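Local coordinates for Serine/threonine/tyrosine-interacting protein (Homo sapiens, PDB 2R0B) that acts as a catalytically inactive phosphatase that anchors MAPK1 and MAPK3 in the nucleus and binds the F-box of FBXW7, blocking its assembly into an SCF ubiquitin ligase, at residues 38-43 with 93-98; 58-63 with 77-82; 71-76 with 145-150. All coordinates share one frame; numbering follows the deposited sequence. Where two conformers were deposited one is given.

All three contacts belong to the dual-specificity phosphatase-like domain, and they run from its sheet out to its helical flank. Contact 1 is the buried one: two parallel strands, zipped by backbone hydrogen bonds, that lead to a bound sulfate. Contact 2 shares that sheet, since strand 58-63 is hydrogen-bonded to strand 36-41 beside it, but it is almost wholly apolar, no hydrogen bond crosses it, and it lays helix 76-88, partly buried, against the sheet. Contact 3 lies farthest from the chain centre and reaches no strand; it joins the turn leading into helix 76-88 to helix 138-152 through aromatic and aliphatic groups, with exposed Glu146 and Ile150 at its margin.

Contact 1: residues 38-43 with 93-98; sequences ICIRQN and VLVHGN. With SO4 (sulfate ion), chain B.
Cys39 rests against the imidazole of His96, with its CA over one face of the ring, toward the rim, and its CB 3.5 Å from His96 NE2. The sulfur comes in obliquely, Cys39 SG lying 3.6 Å from His96 CE1. The ring reaches this neighbour because His96 CG sits between its own backbone N and carbonyl carbon (chi1 79°). Rotation of the ring is restrained by the bond from His96 ND1, the nitrogen next to CG, to Gly97 O, which lies in the ring plane and is met on a lone pair (3.0 Å, 171°).

On the opposite face of the sheet the bump is Val95, which sits against the cleft between Ile38 CD1 and Ile40 CD1. At one wall Val95 CG2 meets Ile38 CD1 at 4.1 Å, the two side chains lying side by side; at the other Val95 CG1 meets Ile40 CD1 at 3.9 Å. Helices 76-88 and 103-116 close over this face, through Ile83 against Ile38 and Val108 against Val95.

The strands run parallel, joined by Ile38 N to Leu94 O, His96 N to Ile38 O and Ile40 N to His96 O. Beyond them the pairing continues only as a CA-H...O contact, Gly97 CA to Ile40 O at 3.4 Å; the buried Ile40 O has no hydrogen-bond donor in the model.

Past Gly97 the chain turns to a sulfate, which accepts from Asn98 N at O3 (2.8 Å) and also from Ala99, Ile101, Ser102, Arg103 and Ser104. Modelled onto Gly97, a CB would collide with sulfate O4. This strand-to-loop turn is the phosphate-binding P-loop of the protein-tyrosine phosphatase fold, and Gly97 occupies the place of the catalytic cysteine of active relatives, consistent with a pseudophosphatase that still holds an oxyanion.

Contact 2: residues 58-63 with 77-82; sequences RYLVLD and PMTKEF
Leu60 and Phe82 slide past each other in opposite directions. Leu60 CB stands over the centre of the phenyl ring, 3.8 Å from its centroid and only 9° off the normal, a CH-pi contact. One branch carries on over the ring's root, with Leu60 CD2 3.9 Å from Phe82 CG. With CG anti to the backbone N (chi1 -177°), the root of the Phe82 ring is carried out from the helix toward the strand. The ring's tip meets the strand's main chain edge-on: Arg58 O lies in the ring plane, 3.7 Å from Phe82 CZ.

One helical turn earlier, two more side chains reach the same methyl, Leu60 CD2. Met78 crosses Leu60 obliquely, its CG 3.9 Å from Leu60 CD2; this methionine has two deposited conformers, which makes the position of its sulfur less certain. The methyl of Thr79 fits between the two leucines, with Thr79 CG2 3.7 Å from Leu62 CD1 and 4.0 Å from Leu60 CD2. That methyl can face the strand while the hydroxyl turns back to the helix start, where Thr79 OG1 makes weak hydrogen bonds with Phe75 O and Phe76 O. No hydrogen bond crosses between strand and helix.

Strand 58-63 is the outermost strand on its side of the sheet, and helix 76-88 runs nearly antiparallel to it, their local axes at 167°. The helix then leads to strand 93-96, a beta-alpha-beta crossover that passes over strand 36-41. There Phe82 packs on Ile38 and sets its ring edge-to-face with His36, while Phe107 of helix 103-116 packs on Leu62 and Thr79.

Contact 3: residues 71-76 with 145-150; sequences NIIRFF and QEYEAI. With SO4 (sulfate ion), chain C.
Phe76 and Tyr147 form the aromatic centre of this contact, an edge-to-face pair with ring centroids 5.2 Å apart and planes at 60°. The phenylalanine presents its edge: Phe76 CD2 comes within 3.5 Å of Tyr147 CG. Its methylene adds a CH-pi contact, Phe76 CB standing over the middle of the tyrosine ring, 3.7 Å from the centroid.

Beside the rings, Ile73 pushes its end methyl into the helix surface. Ile73 CD1 touches Tyr147 CB at 3.7 Å, Ile150 CD1 at 3.9 Å and the carboxylate carbon Glu146 CD at 3.6 Å, the glutamate crossing the isoleucine at about a right angle. Ile73 CG1 is anti to the backbone N (chi1 -171°), and the extended second torsion (174°) carries CD1 on to the helix.

A second shell steadies both sides. Tyr147 OH is hydrogen-bonded to Glu114, which ties down the phenol end of the ring, and Tyr151 lies edge-to-face with the same ring. An alanine in place of Tyr147 would probably leave Glu114 without its hydroxyl partner and open a gap beneath Phe76 CB. On the other side an Asx motif shapes the turn: Asn71 OD1 accepts from Arg74 N at 2.8 Å, and Arg74 NE returns to Asn71 O at 2.8 Å. Gln143 OE1 takes Ile72 N and Ile73 N, a second tie to the helix.

Gln145 points away and holds a sulfate, shared with Arg121, through NE2. The turn at 71-76 delivers the chain from strand 58-63 into helix 76-88. Helix 138-152 flanks it through Tyr147, and helix 103-116 lies against it too, with Phe107 edge-to-face to Phe76 and Ala110 on the same side chain.

Contact 1: residues 38-43 with 93-98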
loop_
_atom_site.group_PDB
_atom_site.type_symbol
_atom_site.label_atom_id
_atom_site.label_comp_id
_atom_site.label_asym_id
_atom_site.label_seq_id
_atom_site.Cartn_x
_atom_site.Cartn_y
_atom_site.Cartn_z
ATOM N N ILE A 38 5.144 -0.784 -4.154
ATOM C CA ILE A 38 4.590 -2.074 -3.700
ATOM C C ILE A 38 3.430 -2.353 -4.658
ATOM O O ILE A 38 2.454 -1.612 -4.690
ATOM C CB ILE A 38 4.119 -2.066 -2.233
ATOM C CG1 ILE A 38 5.274 -1.727 -1.291
ATOM C CG2 ILE A 38 3.543 -3.460 -1.857
ATOM C CD1 ILE A 38 4.888 -1.700 0.190
ATOM N N CYS A 39 3.563 -3.418 -5.441
ATOM C CA CYS A 39 2.582 -3.767 -6.489
ATOM C C CYS A 39 1.832 -5.026 -6.028
ATOM O O CYS A 39 2.433 -6.109 -5.976
ATOM C CB CYS A 39 3.355 -4.004 -7.794
ATOM S SG CYS A 39 2.436 -4.853 -9.126
ATOM N N ILE A 40 0.560 -4.880 -5.634
ATOM C CA ILE A 40 -0.194 -5.964 -5.006
ATOM C C ILE A 40 -1.253 -6.464 -5.989
ATOM O O ILE A 40 -2.014 -5.667 -6.524
ATOM C CB ILE A 40 -0.935 -5.498 -3.735
ATOM C CG1 ILE A 40 0.047 -5.019 -2.658
ATOM C CG2 ILE A 40 -1.858 -6.635 -3.200
ATOM C CD1 ILE A 40 -0.555 -3.950 -1.722
ATOM N N ARG A 41 -1.315 -7.773 -6.192
ATOM C CA ARG A 41 -2.273 -8.371 -7.122
ATOM C C ARG A 41 -2.329 -9.885 -6.912
ATOM O O ARG A 41 -1.404 -10.454 -6.321
ATOM C CB ARG A 41 -1.878 -8.026 -8.568
ATOM C CG ARG A 41 -0.789 -8.889 -9.230
ATOM C CD ARG A 41 0.565 -8.962 -8.513
ATOM N NE ARG A 41 1.455 -9.866 -9.234
ATOM C CZ ARG A 41 1.516 -11.179 -9.053
ATOM N NH1 ARG A 41 2.342 -11.901 -9.809
ATOM N NH2 ARG A 41 0.762 -11.778 -8.129
ATOM N N GLN A 42 -3.420 -10.519 -7.360
ATOM C CA GLN A 42 -3.501 -11.983 -7.452
ATOM C C GLN A 42 -2.751 -12.402 -8.688
ATOM O O GLN A 42 -2.637 -11.637 -9.633
ATOM C CB GLN A 42 -4.944 -12.451 -7.692
ATOM C CG GLN A 42 -5.978 -12.126 -6.667
ATOM C CD GLN A 42 -7.306 -12.798 -7.018
ATOM O OE1 GLN A 42 -8.222 -12.159 -7.533
ATOM N NE2 GLN A 42 -7.390 -14.102 -6.773
ATOM N N ASN A 43 -2.309 -13.652 -8.739
ATOM C CA ASN A 43 -1.623 -14.115 -9.928
ATOM C C ASN A 43 -2.496 -13.976 -11.186
ATOM O O ASN A 43 -1.991 -13.627 -12.255
ATOM C CB ASN A 43 -1.116 -15.543 -9.744
ATOM C CG ASN A 43 -0.011 -15.633 -8.711
ATOM O OD1 ASN A 43 0.825 -14.726 -8.583
ATOM N ND2 ASN A 43 -0.005 -16.739 -7.949
ATOM N N VAL A 93 7.331 6.212 -1.791
ATOM C CA VAL A 93 6.747 4.893 -2.042
ATOM C C VAL A 93 5.311 5.025 -2.559
ATOM O O VAL A 93 4.466 5.733 -1.979
ATOM C CB VAL A 93 6.738 4.033 -0.766
ATOM C CG1 VAL A 93 6.170 2.654 -1.055
ATOM C CG2 VAL A 93 8.151 3.918 -0.140
ATOM N N LEU A 94 5.032 4.340 -3.662
ATOM C CA LEU A 94 3.652 4.192 -4.108
ATOM C C LEU A 94 3.202 2.776 -3.743
ATOM O O LEU A 94 3.873 1.801 -4.106
ATOM C CB LEU A 94 3.530 4.406 -5.624
ATOM C CG LEU A 94 2.213 3.929 -6.270
ATOM C CD1 LEU A 94 0.977 4.644 -5.681
ATOM C CD2 LEU A 94 2.284 4.106 -7.795
ATOM N N VAL A 95 2.102 2.658 -3.002
ATOM C CA VAL A 95 1.480 1.351 -2.757
ATOM C C VAL A 95 0.212 1.267 -3.612
ATOM O O VAL A 95 -0.666 2.119 -3.507
ATOM C CB VAL A 95 1.064 1.173 -1.291
ATOM C CG1 VAL A 95 0.465 -0.244 -1.098
ATOM C CG2 VAL A 95 2.248 1.416 -0.366
ATOM N N HIS A 96 0.122 0.255 -4.471
ATOM C CA HIS A 96 -1.048 0.119 -5.315
ATOM C C HIS A 96 -1.552 -1.313 -5.334
ATOM O O HIS A 96 -0.779 -2.265 -5.128
ATOM C CB HIS A 96 -0.804 0.682 -6.741
ATOM C CG HIS A 96 -0.041 -0.237 -7.647
ATOM N ND1 HIS A 96 -0.606 -1.368 -8.208
ATOM C CD2 HIS A 96 1.242 -0.195 -8.088
ATOM C CE1 HIS A 96 0.300 -1.977 -8.955
ATOM N NE2 HIS A 96 1.422 -1.284 -8.905
ATOM N N GLY A 97 -2.862 -1.449 -5.548
ATOM C CA GLY A 97 -3.467 -2.747 -5.736
ATOM C C GLY A 97 -4.103 -2.741 -7.115
ATOM O O GLY A 97 -3.495 -2.286 -8.091
ATOM N N ASN A 98 -5.331 -3.248 -7.199
ATOM C CA ASN A 98 -6.133 -3.114 -8.402
ATOM C C ASN A 98 -6.949 -1.824 -8.283
ATOM O O ASN A 98 -6.688 -0.848 -9.003
ATOM C CB ASN A 98 -7.014 -4.365 -8.555
ATOM C CG ASN A 98 -7.918 -4.316 -9.761
ATOM O OD1 ASN A 98 -8.208 -3.244 -10.295
ATOM N ND2 ASN A 98 -8.412 -5.491 -10.184
HETATM S S SO4 B . -7.356 -3.528 -3.866
HETATM O O1 SO4 B . -8.552 -2.695 -3.743
HETATM O O2 SO4 B . -7.600 -4.710 -3.050
HETATM O O3 SO4 B . -7.161 -3.991 -5.238
HETATM O O4 SO4 B . -6.156 -2.817 -3.427
#

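Contact 2: residues 58-63 with 77-82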
loop_
_atom_site.group_PDB
_atom_site.type_symbol
_atom_site.label_atom_id
_atom_site.label_comp_id
_atom_site.label_asym_id
_atom_site.label_seq_id
_atom_site.Cartn_x
_atom_site.Cartn_y
_atom_site.Cartn_z
ATOM N N ARG A 58 12.446 0.436 -7.627
ATOM C CA ARG A 58 12.515 -0.808 -6.851
ATOM C C ARG A 58 11.102 -1.287 -6.514
ATOM O O ARG A 58 10.283 -0.520 -5.991
ATOM C CB ARG A 58 13.327 -0.624 -5.573
ATOM C CG ARG A 58 14.784 -0.237 -5.806
ATOM C CD ARG A 58 15.588 -0.336 -4.527
ATOM N NE ARG A 58 17.005 -0.029 -4.744
ATOM C CZ ARG A 58 17.925 -0.027 -3.783
ATOM N NH1 ARG A 58 17.589 -0.326 -2.529
ATOM N NH2 ARG A 58 19.190 0.265 -4.077
ATOM N N TYR A 59 10.811 -2.549 -6.811
ATOM C CA TYR A 59 9.474 -3.086 -6.636
ATOM C C TYR A 59 9.416 -4.089 -5.497
ATOM O O TYR A 59 10.415 -4.744 -5.183
ATOM C CB TYR A 59 9.012 -3.777 -7.927
ATOM C CG TYR A 59 8.589 -2.835 -9.021
ATOM C CD1 TYR A 59 7.253 -2.428 -9.143
ATOM C CD2 TYR A 59 9.513 -2.346 -9.941
ATOM C CE1 TYR A 59 6.852 -1.561 -10.161
ATOM C CE2 TYR A 59 9.130 -1.479 -10.947
ATOM C CZ TYR A 59 7.797 -1.091 -11.059
ATOM O OH TYR A 59 7.415 -0.264 -12.089
ATOM N N LEU A 60 8.237 -4.197 -4.878
ATOM C CA LEU A 60 7.900 -5.308 -4.013
ATOM C C LEU A 60 6.563 -5.844 -4.498
ATOM O O LEU A 60 5.543 -5.161 -4.394
ATOM C CB LEU A 60 7.823 -4.865 -2.545
ATOM C CG LEU A 60 7.452 -5.936 -1.531
ATOM C CD1 LEU A 60 8.529 -7.002 -1.545
ATOM C CD2 LEU A 60 7.357 -5.380 -0.101
ATOM N N VAL A 61 6.565 -7.044 -5.078
ATOM C CA VAL A 61 5.333 -7.625 -5.659
ATOM C C VAL A 61 4.744 -8.648 -4.698
ATOM O O VAL A 61 5.426 -9.594 -4.289
ATOM C CB VAL A 61 5.603 -8.276 -7.044
ATOM C CG1 VAL A 61 4.343 -8.948 -7.588
ATOM C CG2 VAL A 61 6.138 -7.262 -8.029
ATOM N N LEU A 62 3.471 -8.456 -4.345
ATOM C CA LEU A 62 2.807 -9.297 -3.349
ATOM C C LEU A 62 1.609 -9.977 -3.980
ATOM O O LEU A 62 0.644 -9.321 -4.390
ATOM C CB LEU A 62 2.344 -8.484 -2.123
ATOM C CG LEU A 62 3.398 -7.749 -1.293
ATOM C CD1 LEU A 62 2.767 -6.923 -0.164
ATOM C CD2 LEU A 62 4.471 -8.682 -0.735
ATOM N N ASP A 63 1.697 -11.294 -4.057
ATOM C CA ASP A 63 0.608 -12.120 -4.574
ATOM C C ASP A 63 -0.433 -12.293 -3.459
ATOM O O ASP A 63 -0.288 -13.136 -2.555
ATOM C CB ASP A 63 1.197 -13.443 -5.063
ATOM C CG ASP A 63 0.148 -14.488 -5.371
ATOM O OD1 ASP A 63 -1.015 -14.118 -5.631
ATOM O OD2 ASP A 63 0.491 -15.705 -5.377
ATOM N N PRO A 77 5.457 -7.086 8.426
ATOM C CA PRO A 77 6.855 -6.738 8.721
ATOM C C PRO A 77 7.667 -6.392 7.475
ATOM O O PRO A 77 8.430 -5.424 7.518
ATOM C CB PRO A 77 7.393 -7.998 9.447
ATOM C CG PRO A 77 6.124 -8.595 10.073
ATOM C CD PRO A 77 5.104 -8.416 8.968
ATOM N N MET A 78 7.432 -7.132 6.383
ATOM C CA MET A 78 8.113 -6.965 5.100
ATOM C C MET A 78 7.842 -5.574 4.533
ATOM O O MET A 78 8.749 -4.858 4.106
ATOM C CB MET A 78 7.609 -8.060 4.132
ATOM C CG MET A 78 8.129 -8.031 2.677
ATOM S SD MET A 78 7.573 -9.446 1.658
ATOM C CE MET A 78 7.932 -10.873 2.690
ATOM N N THR A 79 6.564 -5.196 4.510
ATOM C CA THR A 79 6.211 -3.920 3.881
ATOM C C THR A 79 6.637 -2.726 4.729
ATOM O O THR A 79 7.050 -1.701 4.186
ATOM C CB THR A 79 4.727 -3.843 3.490
ATOM O OG1 THR A 79 3.923 -3.971 4.665
ATOM C CG2 THR A 79 4.410 -4.976 2.501
ATOM N N LYS A 80 6.581 -2.875 6.049
ATOM C CA LYS A 80 7.083 -1.842 6.964
ATOM C C LYS A 80 8.586 -1.584 6.725
ATOM O O LYS A 80 9.016 -0.431 6.606
ATOM C CB LYS A 80 6.815 -2.254 8.417
ATOM C CG LYS A 80 7.584 -1.484 9.530
ATOM C CD LYS A 80 7.048 -0.096 9.820
ATOM C CE LYS A 80 7.753 0.539 11.049
ATOM N NZ LYS A 80 7.886 2.026 10.900
ATOM N N GLU A 81 9.362 -2.664 6.627
ATOM C CA GLU A 81 10.801 -2.594 6.327
ATOM C C GLU A 81 11.054 -1.914 4.971
ATOM O O GLU A 81 11.906 -1.028 4.865
ATOM C CB GLU A 81 11.410 -4.011 6.399
ATOM C CG GLU A 81 12.832 -4.164 5.856
ATOM C CD GLU A 81 13.328 -5.607 5.933
ATOM O OE1 GLU A 81 12.622 -6.525 5.449
ATOM O OE2 GLU A 81 14.432 -5.819 6.488
ATOM N N PHE A 82 10.262 -2.280 3.968
ATOM C CA PHE A 82 10.430 -1.773 2.611
ATOM C C PHE A 82 10.166 -0.260 2.563
ATOM O O PHE A 82 10.975 0.519 2.018
ATOM C CB PHE A 82 9.494 -2.545 1.664
ATOM C CG PHE A 82 9.619 -2.158 0.196
ATOM C CD1 PHE A 82 10.619 -2.692 -0.598
ATOM C CD2 PHE A 82 8.681 -1.330 -0.396
ATOM C CE1 PHE A 82 10.734 -2.373 -1.934
ATOM C CE2 PHE A 82 8.761 -1.014 -1.751
ATOM C CZ PHE A 82 9.792 -1.544 -2.522
#

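Contact 3: residues 71-76 with 145-150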
loop_
_atom_site.group_PDB
_atom_site.type_symbol
_atom_site.label_atom_id
_atom_site.label_comp_id
_atom_site.label_asym_id
_atom_site.label_seq_id
_atom_site.Cartn_x
_atom_site.Cartn_y
_atom_site.Cartn_z
ATOM N N ASN A 71 -4.396 -14.309 4.067
ATOM C CA ASN A 71 -3.454 -13.845 5.077
ATOM C C ASN A 71 -2.588 -12.719 4.532
ATOM O O ASN A 71 -1.743 -12.930 3.634
ATOM C CB ASN A 71 -2.574 -15.019 5.529
ATOM C CG ASN A 71 -1.500 -14.630 6.552
ATOM O OD1 ASN A 71 -1.103 -13.464 6.686
ATOM N ND2 ASN A 71 -1.008 -15.641 7.276
ATOM N N ILE A 72 -2.787 -11.517 5.073
ATOM C CA ILE A 72 -1.880 -10.391 4.776
ATOM C C ILE A 72 -0.986 -10.016 5.963
ATOM O O ILE A 72 0.045 -9.394 5.770
ATOM C CB ILE A 72 -2.629 -9.115 4.306
ATOM C CG1 ILE A 72 -3.559 -8.567 5.401
ATOM C CG2 ILE A 72 -3.355 -9.380 2.985
ATOM C CD1 ILE A 72 -4.291 -7.249 4.978
ATOM N N ILE A 73 -1.369 -10.382 7.185
ATOM C CA ILE A 73 -0.517 -10.085 8.353
ATOM C C ILE A 73 0.903 -10.654 8.208
ATOM O O ILE A 73 1.871 -10.027 8.642
ATOM C CB ILE A 73 -1.193 -10.521 9.684
ATOM C CG1 ILE A 73 -0.400 -10.018 10.891
ATOM C CG2 ILE A 73 -1.410 -12.038 9.713
ATOM C CD1 ILE A 73 -1.085 -10.295 12.240
ATOM N N ARG A 74 1.032 -11.819 7.559
ATOM C CA ARG A 74 2.360 -12.386 7.304
ATOM C C ARG A 74 3.336 -11.418 6.599
ATOM O O ARG A 74 4.558 -11.571 6.734
ATOM C CB ARG A 74 2.252 -13.697 6.510
ATOM C CG ARG A 74 1.650 -13.511 5.112
ATOM C CD ARG A 74 1.405 -14.816 4.417
ATOM N NE ARG A 74 0.508 -14.638 3.285
ATOM C CZ ARG A 74 0.624 -15.264 2.115
ATOM N NH1 ARG A 74 1.613 -16.119 1.888
ATOM N NH2 ARG A 74 -0.253 -15.022 1.153
ATOM N N PHE A 75 2.799 -10.438 5.861
ATOM C CA PHE A 75 3.643 -9.524 5.072
ATOM C C PHE A 75 3.797 -8.125 5.702
ATOM O O PHE A 75 4.613 -7.315 5.199
ATOM C CB PHE A 75 3.126 -9.359 3.621
ATOM C CG PHE A 75 3.280 -10.595 2.750
ATOM C CD1 PHE A 75 4.524 -11.194 2.572
ATOM C CD2 PHE A 75 2.179 -11.134 2.088
ATOM C CE1 PHE A 75 4.642 -12.348 1.780
ATOM C CE2 PHE A 75 2.288 -12.263 1.285
ATOM C CZ PHE A 75 3.524 -12.868 1.122
ATOM N N PHE A 76 3.087 -7.839 6.800
ATOM C CA PHE A 76 3.228 -6.523 7.429
ATOM C C PHE A 76 4.682 -6.153 7.806
ATOM O O PHE A 76 5.096 -5.050 7.534
ATOM C CB PHE A 76 2.260 -6.337 8.614
ATOM C CG PHE A 76 0.797 -6.287 8.206
ATOM C CD1 PHE A 76 0.427 -5.942 6.910
ATOM C CD2 PHE A 76 -0.201 -6.541 9.129
ATOM C CE1 PHE A 76 -0.944 -5.893 6.537
ATOM C CE2 PHE A 76 -1.559 -6.497 8.769
ATOM C CZ PHE A 76 -1.927 -6.160 7.483
ATOM N N GLN A 145 -5.832 -5.267 13.465
ATOM C CA GLN A 145 -5.952 -5.300 14.925
ATOM C C GLN A 145 -5.059 -6.361 15.580
ATOM O O GLN A 145 -4.443 -6.129 16.640
ATOM C CB GLN A 145 -7.442 -5.466 15.275
ATOM C CG GLN A 145 -8.290 -4.299 14.722
ATOM C CD GLN A 145 -9.791 -4.563 14.782
ATOM O OE1 GLN A 145 -10.262 -5.648 14.436
ATOM N NE2 GLN A 145 -10.551 -3.561 15.223
ATOM N N GLU A 146 -4.960 -7.510 14.924
ATOM C CA GLU A 146 -4.180 -8.633 15.408
ATOM C C GLU A 146 -2.687 -8.270 15.411
ATOM O O GLU A 146 -1.968 -8.653 16.317
ATOM C CB GLU A 146 -4.465 -9.858 14.523
ATOM C CG GLU A 146 -3.688 -11.146 14.839
ATOM C CD GLU A 146 -3.791 -12.173 13.728
ATOM O OE1 GLU A 146 -4.522 -11.957 12.762
ATOM O OE2 GLU A 146 -3.099 -13.219 13.802
ATOM N N TYR A 147 -2.248 -7.524 14.401
ATOM C CA TYR A 147 -0.857 -7.154 14.237
ATOM C C TYR A 147 -0.517 -6.086 15.282
ATOM O O TYR A 147 0.578 -6.089 15.836
ATOM C CB TYR A 147 -0.612 -6.656 12.798
ATOM C CG TYR A 147 0.819 -6.235 12.512
ATOM C CD1 TYR A 147 1.879 -7.145 12.641
ATOM C CD2 TYR A 147 1.109 -4.924 12.113
ATOM C CE1 TYR A 147 3.202 -6.745 12.388
ATOM C CE2 TYR A 147 2.423 -4.514 11.862
ATOM C CZ TYR A 147 3.460 -5.428 11.994
ATOM O OH TYR A 147 4.767 -5.035 11.743
ATOM N N GLU A 148 -1.466 -5.195 15.569
ATOM C CA GLU A 148 -1.233 -4.213 16.620
ATOM C C GLU A 148 -1.002 -4.914 17.962
ATOM O O GLU A 148 -0.107 -4.536 18.725
ATOM C CB GLU A 148 -2.387 -3.208 16.721
ATOM C CG GLU A 148 -2.195 -2.187 17.818
ATOM C CD GLU A 148 -3.431 -1.315 18.091
ATOM O OE1 GLU A 148 -4.554 -1.855 18.235
ATOM O OE2 GLU A 148 -3.278 -0.066 18.201
ATOM N N ALA A 149 -1.789 -5.955 18.235
ATOM C CA ALA A 149 -1.607 -6.704 19.475
ATOM C C ALA A 149 -0.177 -7.283 19.529
ATOM O O ALA A 149 0.475 -7.296 20.587
ATOM C CB ALA A 149 -2.678 -7.779 19.593
ATOM N N ILE A 150 0.323 -7.732 18.380
ATOM C CA ILE A 150 1.670 -8.284 18.292
ATOM C C ILE A 150 2.720 -7.247 18.640
ATOM O O ILE A 150 3.524 -7.455 19.562
ATOM C CB ILE A 150 1.939 -8.912 16.913
ATOM C CG1 ILE A 150 1.003 -10.099 16.724
ATOM C CG2 ILE A 150 3.415 -9.326 16.802
ATOM C CD1 ILE A 150 1.131 -10.841 15.372
HETATM S S SO4 C . -9.978 -0.350 17.276
HETATM O O1 SO4 C . -9.476 -0.023 18.624
HETATM O O2 SO4 C . -9.116 -1.446 16.845
HETATM O O3 SO4 C . -11.379 -0.725 17.367
HETATM O O4 SO4 C . -9.808 0.847 16.466
#